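PDB 1Z6O: ferritin light chain from Trichoplusia ni, which stores iron in a soluble form as part of a secreted cage of twelve light and twelve heavy chains, where light chains help nucleate the ferrihydrite core. Local coordinates for the interface of chains A and B and the interface of chains A and C. Residues are numbered along the deposited sequence; one frame, centred on the assembly and turned at random. Chains: chain A/B, Ferritin light chain; chain C, Ferritin heavy chain.

Contacts 1 and 2 are two parts of one light-chain pairing, with the centres of their C-alpha atoms about 6 Å apart. They share A:Val8, B:Glu124 and B:Ala127, and both set the N-terminal segment of chain A against helix 122-148 of chain B. Contact 1 holds the polar grip, and contact 2 continues it as apolar packing. Contact 3 lies about 73 Å from contact 1 and 74 Å from contact 2 on the same measure, between the C-terminal part of chain A and a heavy chain. Each light chain thus meets different neighbours through its two ends, which ties like and unlike subunits into one shell.

Contact 1: the interface of chains A and B. Residues chain A 4-5, 8; chain B 117, 120, 124, 127-128, 131.
The N-terminal helix 4-11 of chain A lies against helix 122-148 of chain B, and its first turn is capped by a carboxylate of that neighbour. B:Asp131 OD1 accepts the backbone N of A:Cys4 at 2.8 Å. The other oxygen, B:Asp131 OD2, accepts A:Tyr5 N at 2.6 Å. Both oxygens use their syn lone pairs, so the two N-H groups sit in the fork of the carboxylate. The positive end of the helix dipole would probably suit this charge.

CG of A:Tyr5 stands anti to the backbone N (chi1 -172°), which swings the ring obliquely across the start of the partner helix, back toward B:Asn120. B:Lys128 bends at chi2, and its CD lies over one ring face, 3.8 Å from the centroid and offset toward the rim. The carbonyl O of B:Glu124 meets the ring edge in plane, 3.4 Å from A:Tyr5 CD1. At the tip, A:Tyr5 OH donates to B:Asn120 OD1 at 3.2 Å, tilted 31° from the carbonyl plane. B:Asn120 ND2 donates in turn to B:Thr117 O, which steadies the amide. Beside the backbone of A:Tyr5, B:Ala127 CB packs on A:Cys4 SG and A:Val8 CG2, while A:Val8 CG1 touches B:Glu124 CG. The contact fastens the N-terminal segment of one light chain to the next.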
ATOM      1  N   CYS A   4      42.681   8.275 -42.203  1.00 24.68           N
ATOM      2  CA  CYS A   4      41.718   7.306 -42.690  1.00 23.43           C
ATOM      3  C   CYS A   4      40.928   7.953 -43.837  1.00 23.38           C
ATOM      4  O   CYS A   4      40.649   7.315 -44.855  1.00 22.89           O
ATOM      5  CB  CYS A   4      40.803   6.877 -41.531  1.00 25.23           C
ATOM      6  SG  CYS A   4      39.358   5.893 -42.043  1.00 26.35           S
ATOM      7  N   TYR A   5      40.592   9.232 -43.690  1.00 21.30           N
ATOM      8  CA  TYR A   5      39.835   9.935 -44.728  1.00 24.61           C
ATOM      9  C   TYR A   5      40.600   9.948 -46.058  1.00 25.14           C
ATOM     10  O   TYR A   5      40.027   9.715 -47.123  1.00 24.94           O
ATOM     11  CB  TYR A   5      39.565  11.374 -44.293  1.00 27.52           C
ATOM     12  CG  TYR A   5      38.627  12.130 -45.202  1.00 33.41           C
ATOM     13  CD1 TYR A   5      37.264  11.849 -45.207  1.00 36.45           C
ATOM     14  CD2 TYR A   5      39.092  13.168 -46.016  1.00 37.86           C
ATOM     15  CE1 TYR A   5      36.376  12.583 -45.987  1.00 44.30           C
ATOM     16  CE2 TYR A   5      38.209  13.914 -46.809  1.00 45.28           C
ATOM     17  CZ  TYR A   5      36.848  13.614 -46.782  1.00 50.01           C
ATOM     18  OH  TYR A   5      35.948  14.348 -47.524  1.00 51.97           O
ATOM     19  N   VAL A   8      40.503   6.589 -47.708  1.00 23.75           N
ATOM     20  CA  VAL A   8      39.218   6.356 -48.355  1.00 23.45           C
ATOM     21  C   VAL A   8      39.144   7.082 -49.704  1.00 27.63           C
ATOM     22  O   VAL A   8      38.712   6.504 -50.702  1.00 28.31           O
ATOM     23  CB  VAL A   8      38.043   6.817 -47.456  1.00 24.08           C
ATOM     24  CG1 VAL A   8      36.734   6.816 -48.256  1.00 24.09           C
ATOM     25  CG2 VAL A   8      37.908   5.863 -46.260  1.00 21.95           C
TER
ATOM     26  N   THR B 117      34.315  18.778 -44.789  1.00 27.26           N
ATOM     27  CA  THR B 117      33.175  18.881 -45.701  1.00 31.10           C
ATOM     28  C   THR B 117      32.093  17.950 -45.172  1.00 29.27           C
ATOM     29  O   THR B 117      32.369  16.803 -44.825  1.00 25.31           O
ATOM     30  CB  THR B 117      33.536  18.470 -47.143  1.00 36.73           C
ATOM     31  OG1 THR B 117      33.720  17.056 -47.209  1.00 51.55           O
ATOM     32  CG2 THR B 117      34.814  19.154 -47.586  1.00 40.38           C
ATOM     33  N   ASN B 120      29.224  13.884 -47.656  1.00 22.30           N
ATOM     34  CA  ASN B 120      30.056  12.698 -47.882  1.00 21.36           C
ATOM     35  C   ASN B 120      29.202  11.454 -47.963  1.00 24.57           C
ATOM     36  O   ASN B 120      28.089  11.436 -47.447  1.00 23.93           O
ATOM     37  CB  ASN B 120      30.994  12.436 -46.697  1.00 25.83           C
ATOM     38  CG  ASN B 120      31.999  13.535 -46.460  1.00 41.84           C
ATOM     39  OD1 ASN B 120      32.812  13.853 -47.326  1.00 38.13           O
ATOM     40  ND2 ASN B 120      31.967  14.107 -45.255  1.00 50.61           N
ATOM     41  N   GLU B 124      33.106   7.649 -46.208  1.00 18.11           N
ATOM     42  CA  GLU B 124      33.885   8.887 -46.099  1.00 19.49           C
ATOM     43  C   GLU B 124      33.566   9.637 -44.808  1.00 18.14           C
ATOM     44  O   GLU B 124      34.466  10.169 -44.154  1.00 19.00           O
ATOM     45  CB  GLU B 124      33.561   9.875 -47.226  1.00 24.07           C
ATOM     46  CG  GLU B 124      34.083   9.576 -48.592  1.00 42.04           C
ATOM     47  CD  GLU B 124      33.671  10.667 -49.587  1.00 59.86           C
ATOM     48  OE1 GLU B 124      32.452  10.970 -49.691  1.00 41.94           O
ATOM     49  OE2 GLU B 124      34.566  11.228 -50.259  1.00 65.53           O
ATOM     50  N   ALA B 127      35.050   7.886 -41.826  1.00 16.31           N
ATOM     51  CA  ALA B 127      36.507   8.032 -41.866  1.00 18.83           C
ATOM     52  C   ALA B 127      36.911   9.403 -41.335  1.00 20.71           C
ATOM     53  O   ALA B 127      37.884   9.529 -40.590  1.00 19.33           O
ATOM     54  CB  ALA B 127      37.023   7.867 -43.305  1.00 18.56           C
ATOM     55  N   LYS B 128      36.177  10.436 -41.736  1.00 18.66           N
ATOM     56  CA  LYS B 128      36.479  11.786 -41.277  1.00 20.64           C
ATOM     57  C   LYS B 128      36.179  11.902 -39.784  1.00 19.42           C
ATOM     58  O   LYS B 128      36.913  12.561 -39.056  1.00 20.77           O
ATOM     59  CB  LYS B 128      35.644  12.822 -42.046  1.00 23.90           C
ATOM     60  CG  LYS B 128      36.124  14.272 -41.865  1.00 36.58           C
ATOM     61  CD  LYS B 128      37.501  14.455 -42.520  1.00 56.41           C
ATOM     62  CE  LYS B 128      37.851  15.914 -42.811  1.00 60.71           C
ATOM     63  NZ  LYS B 128      38.133  16.734 -41.596  1.00 68.43           N
ATOM     64  N   ASP B 131      39.092  10.295 -38.017  1.00 17.90           N
ATOM     65  CA  ASP B 131      40.267  11.174 -38.040  1.00 18.94           C
ATOM     66  C   ASP B 131      40.140  12.362 -37.085  1.00 20.25           C
ATOM     67  O   ASP B 131      41.095  12.710 -36.388  1.00 17.16           O
ATOM     68  CB  ASP B 131      40.521  11.750 -39.442  1.00 20.70           C
ATOM     69  CG  ASP B 131      40.961  10.695 -40.450  1.00 32.73           C
ATOM     70  OD1 ASP B 131      41.596   9.694 -40.054  1.00 29.99           O
ATOM     71  OD2 ASP B 131      40.683  10.885 -41.654  1.00 32.70           O
TER

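Contact 2: the interface of chains A and B. Residues chain A 8, 12, 19, 21; chain B 121, 123-124, 127.
B:Leu123, in the first turn of helix 122-148, packs against A:Val8 and reaches on into an apolar patch of chain A. From CB the chain runs out with CG anti to the backbone N (chi1 176°), which carries the branch toward chain A. There CG lies 3.9 Å from A:Val8 CG2 and slightly farther from CG1. One methyl forms the working tip: B:Leu123 CD2 is 4.0 Å from A:Cys12 SG. The same CD2 meets A:Leu19 CD2 at 4.2 Å, the two leucines approaching tip to tip. A:Leu21 comes in the same way with its CD1.

CG1 of A:Val8 passes B:His121 in the opposite direction, 4.0 Å from the ring NE2. B:Glu124, already in touch with that methyl, places CG over one face of the imidazole. Its OE1 accepts B:His121 N at 3.0 Å through the anti lone pair, a nearly straight bond (167° at H). This is one half of a capping box, likely to steady the helix start. Putting an alanine at A:Val8 would probably leave B:Leu123 CG and the imidazole without the methyls they pack on, and open a gap between the chains. The patch seats the N-terminal segment of one light chain on the helix start of another.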
ATOM      1  N   VAL A   8      40.503   6.589 -47.708  1.00 23.75           N
ATOM      2  CA  VAL A   8      39.218   6.356 -48.355  1.00 23.45           C
ATOM      3  C   VAL A   8      39.144   7.082 -49.704  1.00 27.63           C
ATOM      4  O   VAL A   8      38.712   6.504 -50.702  1.00 28.31           O
ATOM      5  CB  VAL A   8      38.043   6.817 -47.456  1.00 24.08           C
ATOM      6  CG1 VAL A   8      36.734   6.816 -48.256  1.00 24.09           C
ATOM      7  CG2 VAL A   8      37.908   5.863 -46.260  1.00 21.95           C
ATOM      8  N   CYS A  12      38.712   4.707 -52.833  1.00 40.35           N
ATOM      9  CA  CYS A  12      37.366   4.740 -53.392  1.00 44.21           C
ATOM     10  C   CYS A  12      37.352   5.421 -54.758  1.00 55.39           C
ATOM     11  O   CYS A  12      36.293   5.774 -55.277  1.00 54.99           O
ATOM     12  CB  CYS A  12      36.394   5.444 -52.433  1.00 42.49           C
ATOM     13  SG  CYS A  12      36.036   4.487 -50.917  1.00 39.40           S
ATOM     14  N   LEU A  19      40.526  -1.938 -51.303  1.00 47.86           N
ATOM     15  CA  LEU A  19      40.123  -1.032 -50.239  1.00 41.06           C
ATOM     16  C   LEU A  19      40.890  -1.419 -48.978  1.00 42.04           C
ATOM     17  O   LEU A  19      40.315  -1.932 -48.019  1.00 45.59           O
ATOM     18  CB  LEU A  19      38.606  -1.142 -50.016  1.00 36.86           C
ATOM     19  CG  LEU A  19      37.920   0.029 -49.310  1.00 37.16           C
ATOM     20  CD1 LEU A  19      38.093   1.281 -50.146  1.00 40.43           C
ATOM     21  CD2 LEU A  19      36.437  -0.268 -49.098  1.00 32.02           C
ATOM     22  N   LEU A  21      42.665   0.604 -46.709  1.00 29.72           N
ATOM     23  CA  LEU A  21      42.385   1.506 -45.589  1.00 28.49           C
ATOM     24  C   LEU A  21      43.250   1.228 -44.357  1.00 30.53           C
ATOM     25  O   LEU A  21      42.738   1.050 -43.252  1.00 27.84           O
ATOM     26  CB  LEU A  21      40.901   1.420 -45.204  1.00 23.80           C
ATOM     27  CG  LEU A  21      39.911   1.628 -46.356  1.00 28.05           C
ATOM     28  CD1 LEU A  21      38.492   1.630 -45.797  1.00 25.79           C
ATOM     29  CD2 LEU A  21      40.196   2.940 -47.079  1.00 25.11           C
TER
ATOM     30  N   HIS B 121      29.732  10.403 -48.582  1.00 21.04           N
ATOM     31  CA  HIS B 121      29.016   9.140 -48.581  1.00 24.13           C
ATOM     32  C   HIS B 121      29.325   8.548 -47.188  1.00 23.71           C
ATOM     33  O   HIS B 121      30.173   9.077 -46.461  1.00 19.11           O
ATOM     34  CB  HIS B 121      29.459   8.224 -49.741  1.00 27.83           C
ATOM     35  CG  HIS B 121      30.914   7.862 -49.750  1.00 46.03           C
ATOM     36  ND1 HIS B 121      31.737   8.146 -50.822  1.00 55.95           N
ATOM     37  CD2 HIS B 121      31.665   7.135 -48.886  1.00 38.44           C
ATOM     38  CE1 HIS B 121      32.925   7.606 -50.621  1.00 51.63           C
ATOM     39  NE2 HIS B 121      32.908   6.986 -49.453  1.00 50.80           N
ATOM     40  N   LEU B 123      30.960   5.826 -45.852  1.00 19.39           N
ATOM     41  CA  LEU B 123      32.323   5.458 -45.456  1.00 22.59           C
ATOM     42  C   LEU B 123      33.195   6.706 -45.275  1.00 21.76           C
ATOM     43  O   LEU B 123      33.945   6.810 -44.303  1.00 18.81           O
ATOM     44  CB  LEU B 123      32.960   4.515 -46.487  1.00 19.39           C
ATOM     45  CG  LEU B 123      34.430   4.146 -46.212  1.00 22.28           C
ATOM     46  CD1 LEU B 123      34.568   3.476 -44.843  1.00 21.80           C
ATOM     47  CD2 LEU B 123      34.931   3.207 -47.311  1.00 23.36           C
ATOM     48  N   GLU B 124      33.106   7.649 -46.208  1.00 18.11           N
ATOM     49  CA  GLU B 124      33.885   8.887 -46.099  1.00 19.49           C
ATOM     50  C   GLU B 124      33.566   9.637 -44.808  1.00 18.14           C
ATOM     51  O   GLU B 124      34.466  10.169 -44.154  1.00 19.00           O
ATOM     52  CB  GLU B 124      33.561   9.875 -47.226  1.00 24.07           C
ATOM     53  CG  GLU B 124      34.083   9.576 -48.592  1.00 42.04           C
ATOM     54  CD  GLU B 124      33.671  10.667 -49.587  1.00 59.86           C
ATOM     55  OE1 GLU B 124      32.452  10.970 -49.691  1.00 41.94           O
ATOM     56  OE2 GLU B 124      34.566  11.228 -50.259  1.00 65.53           O
ATOM     57  N   ALA B 127      35.050   7.886 -41.826  1.00 16.31           N
ATOM     58  CA  ALA B 127      36.507   8.032 -41.866  1.00 18.83           C
ATOM     59  C   ALA B 127      36.911   9.403 -41.335  1.00 20.71           C
ATOM     60  O   ALA B 127      37.884   9.529 -40.590  1.00 19.33           O
ATOM     61  CB  ALA B 127      37.023   7.867 -43.305  1.00 18.56           C
TER

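Contact 3: the interface of chains A and C. Residues chain A 192, 196, 199; chain C 173-177.
This contact joins a light and a heavy ferritin chain in the 24-chain cage. Ferritin subunits are four-helix bundles with a short fifth helix, here A:197-211 and C:175-186, and the contact lies at the starts of both. In ferritins these helices gather round four-fold-type channels, so this is probably such a junction, with light and heavy chains alternating.

C:His174 ND1 donates to A:Asp196 OD2 at 2.6 Å, 160° at H. OD2 offers its syn lone pair and lies in the imidazole plane, and the carboxylate is nearly coplanar with the ring, 15° apart. CG of A:Asp196 stands beside the backbone N (chi1 -77°), turning the carboxylate toward chain C. The same OD2 binds water 1, which also bonds C:Leu177 N at 2.8 Å. Water 3 bonds C:Ala176 N at 3.1 Å and is bonded to water 1. A:Asp196 OD1 holds water 2 at 3.0 Å, which is bonded to the carbonyl O of the poorly ordered C:Arg173.

As modelled, A:Asn192 ND2 lies 3.0 Å from C:Glu175 N, donor against donor. The amide may be flipped, with its oxygen accepting from this N-H and from water 3. Beside this network, A:Leu199 CD2 meets C:Leu177 CD2 at 3.8 Å, the side chains crossing at about a right angle.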
ATOM      1  N   ASN A 192      55.026 -16.897  22.842  1.00 27.44           N
ATOM      2  CA  ASN A 192      54.849 -18.004  23.778  1.00 26.64           C
ATOM      3  C   ASN A 192      55.315 -19.327  23.185  1.00 25.22           C
ATOM      4  O   ASN A 192      54.627 -20.351  23.274  1.00 26.36           O
ATOM      5  CB  ASN A 192      53.377 -18.076  24.184  1.00 28.50           C
ATOM      6  CG  ASN A 192      52.889 -16.770  24.809  1.00 36.64           C
ATOM      7  OD1 ASN A 192      53.250 -16.435  25.937  1.00 39.11           O
ATOM      8  ND2 ASN A 192      52.089 -16.022  24.068  1.00 26.97           N
ATOM      9  N   ASP A 196      50.348 -21.698  20.861  1.00 21.47           N
ATOM     10  CA  ASP A 196      48.966 -21.585  20.415  1.00 22.52           C
ATOM     11  C   ASP A 196      48.800 -21.767  18.910  1.00 20.91           C
ATOM     12  O   ASP A 196      47.699 -21.602  18.389  1.00 21.27           O
ATOM     13  CB  ASP A 196      48.405 -20.216  20.803  1.00 25.06           C
ATOM     14  CG  ASP A 196      48.050 -20.128  22.282  1.00 39.78           C
ATOM     15  OD1 ASP A 196      48.198 -21.144  22.991  1.00 39.48           O
ATOM     16  OD2 ASP A 196      47.620 -19.047  22.730  1.00 32.90           O
ATOM     17  N   LEU A 199      45.639 -23.794  17.372  1.00 16.67           N
ATOM     18  CA  LEU A 199      44.359 -23.136  17.632  1.00 17.54           C
ATOM     19  C   LEU A 199      44.304 -21.806  16.878  1.00 17.37           C
ATOM     20  O   LEU A 199      43.253 -21.409  16.371  1.00 17.05           O
ATOM     21  CB  LEU A 199      44.177 -22.879  19.133  1.00 16.92           C
ATOM     22  CG  LEU A 199      42.848 -22.235  19.548  1.00 20.67           C
ATOM     23  CD1 LEU A 199      41.680 -23.155  19.181  1.00 18.98           C
ATOM     24  CD2 LEU A 199      42.865 -21.973  21.067  1.00 20.08           C
TER
ATOM     25  N   ARG C 173      50.183 -16.394  28.589  1.00 22.13           N
ATOM     26  CA  ARG C 173      50.328 -17.550  27.701  1.00 24.17           C
ATOM     27  C   ARG C 173      49.729 -17.413  26.307  1.00 24.70           C
ATOM     28  O   ARG C 173      49.964 -18.265  25.454  1.00 22.30           O
ATOM     29  CB  ARG C 173      49.713 -18.799  28.341  1.00 28.36           C
ATOM     30  CG  ARG C 173      50.529 -19.378  29.470  1.00 40.03           C
ATOM     31  CD  ARG C 173      49.833 -20.582  30.072  1.00 46.97           C
ATOM     32  NE  ARG C 173      50.580 -21.110  31.209  1.00 64.82           N
ATOM     33  CZ  ARG C 173      50.033 -21.796  32.209  1.00 73.04           C
ATOM     34  NH1 ARG C 173      48.727 -22.040  32.219  1.00 75.47           N
ATOM     35  NH2 ARG C 173      50.796 -22.236  33.203  1.00 74.31           N
ATOM     36  N   HIS C 174      48.972 -16.350  26.060  1.00 19.57           N
ATOM     37  CA  HIS C 174      48.292 -16.216  24.768  1.00 20.46           C
ATOM     38  C   HIS C 174      48.421 -14.829  24.185  1.00 22.46           C
ATOM     39  O   HIS C 174      47.440 -14.234  23.733  1.00 20.67           O
ATOM     40  CB  HIS C 174      46.815 -16.541  24.969  1.00 17.72           C
ATOM     41  CG  HIS C 174      46.587 -17.790  25.756  1.00 21.44           C
ATOM     42  ND1 HIS C 174      46.755 -19.048  25.220  1.00 22.86           N
ATOM     43  CD2 HIS C 174      46.265 -17.976  27.060  1.00 22.32           C
ATOM     44  CE1 HIS C 174      46.551 -19.956  26.159  1.00 26.20           C
ATOM     45  NE2 HIS C 174      46.252 -19.331  27.286  1.00 23.94           N
ATOM     46  N   GLU C 175      49.635 -14.312  24.191  1.00 20.99           N
ATOM     47  CA  GLU C 175      49.873 -12.972  23.689  1.00 24.28           C
ATOM     48  C   GLU C 175      49.389 -12.732  22.257  1.00 26.63           C
ATOM     49  O   GLU C 175      48.680 -11.764  21.998  1.00 24.29           O
ATOM     50  CB  GLU C 175      51.367 -12.658  23.805  1.00 27.80           C
ATOM     51  CG  GLU C 175      51.801 -11.370  23.136  1.00 46.56           C
ATOM     52  CD  GLU C 175      53.307 -11.155  23.242  1.00 59.06           C
ATOM     53  OE1 GLU C 175      53.882 -10.504  22.341  1.00 62.91           O
ATOM     54  OE2 GLU C 175      53.912 -11.635  24.229  1.00 54.87           O
ATOM     55  N   ALA C 176      49.746 -13.611  21.329  1.00 19.36           N
ATOM     56  CA  ALA C 176      49.361 -13.402  19.935  1.00 23.28           C
ATOM     57  C   ALA C 176      47.906 -13.697  19.619  1.00 23.83           C
ATOM     58  O   ALA C 176      47.217 -12.874  19.017  1.00 22.44           O
ATOM     59  CB  ALA C 176      50.271 -14.226  19.009  1.00 22.48           C
ATOM     60  N   LEU C 177      47.431 -14.875  20.009  1.00 19.78           N
ATOM     61  CA  LEU C 177      46.052 -15.225  19.705  1.00 19.25           C
ATOM     62  C   LEU C 177      45.083 -14.407  20.544  1.00 17.76           C
ATOM     63  O   LEU C 177      44.025 -14.007  20.066  1.00 18.91           O
ATOM     64  CB  LEU C 177      45.821 -16.724  19.926  1.00 19.75           C
ATOM     65  CG  LEU C 177      44.423 -17.242  19.576  1.00 21.34           C
ATOM     66  CD1 LEU C 177      44.033 -16.839  18.143  1.00 18.20           C
ATOM     67  CD2 LEU C 177      44.419 -18.764  19.738  1.00 23.00           C
TER
HETATM   68  O   HOH W   1      48.553 -16.880  21.561  1.00 32.77           O
HETATM   69  O   HOH W   2      50.253 -20.755  25.090  1.00 38.33           O
HETATM   70  O   HOH W   3      51.151 -16.352  21.761  1.00 49.45           O